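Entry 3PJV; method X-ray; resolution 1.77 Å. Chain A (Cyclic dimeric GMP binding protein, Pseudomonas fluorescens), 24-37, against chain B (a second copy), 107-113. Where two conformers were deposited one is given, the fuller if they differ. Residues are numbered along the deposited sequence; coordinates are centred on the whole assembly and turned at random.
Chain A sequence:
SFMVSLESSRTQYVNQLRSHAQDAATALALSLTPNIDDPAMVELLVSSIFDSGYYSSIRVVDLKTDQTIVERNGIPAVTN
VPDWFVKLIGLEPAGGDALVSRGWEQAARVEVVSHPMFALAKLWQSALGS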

# COMPACT_ATOMS: atom_id res chain seq x y z
N ALA A 24 9.70 3.89 -0.00
CA ALA A 24 9.41 3.91 -1.44
C ALA A 24 10.50 4.67 -2.20
O ALA A 24 10.90 4.25 -3.29
CB ALA A 24 8.04 4.55 -1.71
N ALA A 25 10.95 5.79 -1.64
CA ALA A 25 11.98 6.60 -2.31
C ALA A 25 13.28 5.80 -2.38
O ALA A 25 13.96 5.78 -3.40
CB ALA A 25 12.21 7.91 -1.56
N THR A 26 13.61 5.15 -1.27
CA THR A 26 14.85 4.38 -1.19
C THR A 26 14.80 3.22 -2.18
O THR A 26 15.77 2.98 -2.91
CB THR A 26 15.08 3.88 0.24
OG1 THR A 26 15.28 5.00 1.10
CG2 THR A 26 16.30 2.93 0.32
N ALA A 27 13.67 2.52 -2.22
CA ALA A 27 13.52 1.39 -3.13
C ALA A 27 13.58 1.85 -4.59
O ALA A 27 14.18 1.18 -5.44
CB ALA A 27 12.22 0.64 -2.86
N LEU A 28 12.95 2.98 -4.88
CA LEU A 28 12.87 3.47 -6.26
C LEU A 28 14.24 3.96 -6.71
O LEU A 28 14.68 3.65 -7.83
CB LEU A 28 11.80 4.57 -6.39
CG LEU A 28 11.55 5.22 -7.76
CD1 LEU A 28 11.39 4.16 -8.85
CD2 LEU A 28 10.31 6.14 -7.72
N ALA A 29 14.95 4.67 -5.83
CA ALA A 29 16.29 5.13 -6.16
C ALA A 29 17.15 3.92 -6.52
O ALA A 29 17.92 3.98 -7.48
CB ALA A 29 16.92 5.91 -5.00
N LEU A 30 17.03 2.86 -5.75
CA LEU A 30 17.80 1.63 -6.01
C LEU A 30 17.42 1.05 -7.37
O LEU A 30 18.27 0.70 -8.18
CB LEU A 30 17.53 0.61 -4.90
CG LEU A 30 18.60 -0.41 -4.49
CD1 LEU A 30 17.93 -1.71 -4.03
CD2 LEU A 30 19.64 -0.66 -5.58
N SER A 31 16.12 0.96 -7.62
CA SER A 31 15.63 0.41 -8.87
C SER A 31 16.14 1.20 -10.07
O SER A 31 16.45 0.62 -11.12
CB SER A 31 14.10 0.37 -8.87
OG SER A 31 13.63 -0.42 -7.80
N LEU A 32 16.24 2.51 -9.92
CA LEU A 32 16.61 3.41 -11.01
C LEU A 32 18.10 3.42 -11.29
O LEU A 32 18.52 3.81 -12.37
CB LEU A 32 16.18 4.85 -10.70
CG LEU A 32 14.68 5.14 -10.76
CD1 LEU A 32 14.42 6.59 -10.35
CD2 LEU A 32 14.15 4.87 -12.15
N THR A 33 18.90 3.02 -10.31
CA THR A 33 20.35 3.17 -10.44
C THR A 33 20.96 2.53 -11.69
O THR A 33 21.74 3.19 -12.40
CB THR A 33 21.08 2.75 -9.15
OG1 THR A 33 20.70 3.64 -8.09
CG2 THR A 33 22.60 2.83 -9.35
N PRO A 34 20.63 1.26 -11.98
CA PRO A 34 21.23 0.65 -13.17
C PRO A 34 20.56 1.08 -14.47
O PRO A 34 20.99 0.62 -15.53
CB PRO A 34 21.03 -0.85 -12.94
CG PRO A 34 19.87 -0.95 -12.01
CD PRO A 34 19.93 0.27 -11.14
N ASN A 35 19.53 1.93 -14.38
CA ASN A 35 18.74 2.34 -15.55
C ASN A 35 18.66 3.85 -15.74
O ASN A 35 17.87 4.34 -16.56
CB ASN A 35 17.30 1.82 -15.43
CG ASN A 35 17.23 0.33 -15.16
OD1 ASN A 35 16.76 -0.10 -14.11
ND2 ASN A 35 17.70 -0.46 -16.11
N ILE A 36 19.44 4.60 -14.98
CA ILE A 36 19.22 6.05 -14.94
C ILE A 36 19.43 6.73 -16.30
O ILE A 36 18.91 7.83 -16.53
CB ILE A 36 20.06 6.72 -13.83
CG1 ILE A 36 19.58 8.16 -13.58
CG2 ILE A 36 21.54 6.66 -14.18
CD1 ILE A 36 18.16 8.24 -13.00
N ASP A 37 20.15 6.07 -17.20
CA ASP A 37 20.39 6.65 -18.53
C ASP A 37 19.43 6.14 -19.62
O ASP A 37 19.61 6.45 -20.80
CB ASP A 37 21.85 6.43 -18.95
CG ASP A 37 22.82 7.23 -18.10
OD1 ASP A 37 22.50 8.40 -17.76
OD2 ASP A 37 23.90 6.70 -17.77
N ALA B 107 23.56 11.73 -9.12
CA ALA B 107 22.92 11.97 -10.41
C ALA B 107 21.50 12.51 -10.32
O ALA B 107 21.10 13.37 -11.11
CB ALA B 107 22.91 10.71 -11.25
N ALA B 108 20.71 11.95 -9.41
CA ALA B 108 19.29 12.29 -9.33
C ALA B 108 18.78 12.16 -7.91
O ALA B 108 19.34 11.42 -7.10
CB ALA B 108 18.48 11.39 -10.27
N ARG B 109 17.69 12.86 -7.62
CA ARG B 109 17.03 12.74 -6.33
C ARG B 109 15.59 12.28 -6.57
O ARG B 109 14.88 12.86 -7.39
CB ARG B 109 17.04 14.07 -5.57
CG ARG B 109 16.23 14.03 -4.26
CD ARG B 109 16.31 15.34 -3.48
NE ARG B 109 15.57 16.41 -4.15
CZ ARG B 109 16.14 17.44 -4.79
NH1 ARG B 109 17.46 17.56 -4.83
NH2 ARG B 109 15.37 18.35 -5.37
N VAL B 110 15.19 11.23 -5.86
CA VAL B 110 13.83 10.71 -5.91
C VAL B 110 13.07 11.26 -4.72
O VAL B 110 13.53 11.16 -3.57
CB VAL B 110 13.82 9.17 -5.84
CG1 VAL B 110 12.38 8.64 -5.81
CG2 VAL B 110 14.60 8.57 -6.99
N GLU B 111 11.90 11.87 -4.98
CA GLU B 111 11.06 12.45 -3.93
C GLU B 111 9.67 11.79 -3.94
O GLU B 111 9.04 11.69 -4.98
CB GLU B 111 10.88 13.97 -4.18
CG GLU B 111 12.20 14.74 -4.36
CD GLU B 111 11.97 16.20 -4.73
OE1 GLU B 111 10.92 16.51 -5.31
OE2 GLU B 111 12.86 17.04 -4.45
N VAL B 112 9.22 11.33 -2.78
CA VAL B 112 7.94 10.63 -2.67
C VAL B 112 7.11 11.29 -1.59
O VAL B 112 7.63 11.69 -0.56
CB VAL B 112 8.14 9.13 -2.31
CG1 VAL B 112 6.78 8.44 -2.04
CG2 VAL B 112 8.90 8.41 -3.43
N VAL B 113 5.80 11.42 -1.83
CA VAL B 113 4.88 11.82 -0.78
C VAL B 113 3.79 10.77 -0.69
O VAL B 113 3.14 10.46 -1.70
CB VAL B 113 4.22 13.18 -1.08
CG1 VAL B 113 3.21 13.53 0.00
CG2 VAL B 113 5.28 14.27 -1.13

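This is an apolar packing contact in which one face of a helix in chain A lies against one face of a β-strand in chain B, with no hydrogen bond crossing between the two stretches. The axes of helix 24-32 and strand 107-113 approach to 7.7 Å, and their N-to-C directions make an angle of 146°, so the two elements run roughly antiparallel but clearly skewed. Together the stretches bury 345 Å² against each other.

The alternation of the strand sorts its side chains. Ala B108, Val B110 and Val B112 direct their CA-to-CB bonds toward the helix, whereas Arg B109 and Glu B111 point away and lose no surface to it. On the helix the contacting residues are Ala A24, Ala A25, Leu A28, Ala A29 and Leu A32, a spacing of three and four that gathers them on one side; Thr A26, Ala A27, Leu A30 and Ser A31 make no contact.

Val B110 is the centre of the contact, with 92 Å² covered, more than any other residue. With chi1 in the t well, its two methyl groups meet different neighbours. CG1 of Val B110 lies 3.8 Å from CD2 of Leu A28 and 4.3 Å from CB of Ala A25, while CG2 of Val B110 lies 3.9 Å from CD1 of Leu A32 and 4.1 Å from CB of Ala A29. The valine thus sits among four helix side chains spanning two turns.

Nearer the start of the helix stretch, Val B112 takes over. CG2 of Val B112 is 3.7 Å from CA of Ala A25 and 3.8 Å from CB of the same residue, and CG1 of Val B112 is 4.1 Å from CB of Ala A24. Contact with a CA atom means that the valine methyl reaches the helix backbone itself, which the small alanine side chain leaves accessible. The same holds at Ala A29, whose CA lies 3.9 Å from CG2 of Val B110. The backbones accordingly come close here: CA of Ala A25 and CA of Val B112 are 5.7 Å apart.

At the other end the backbones are more widely separated, with 8.3 Å between CA of Ile A36 and CA of Ala B107. Ile A36 spans part of this gap with a longer side chain, chi1 t and chi2 p, which brings CD1 of Ile A36 to 4.2 Å from CB of Ala B108.

Several polar side chains bond within their own stretch. On the outward face of the strand, Arg B109 and Glu B111, two residues apart and so on the same side, form a salt bridge: NE of Arg B109 donates to OE2 of Glu B111 at 2.8 Å (N-H...acceptor angle 154°), and NH2 of Arg B109 reaches the same OE2 of Glu B111 at 3.0 Å. In chain A, OG of Ser A31 donates to the backbone O of Ala A27 at 2.9 Å, turning its hydroxyl back onto its own helix.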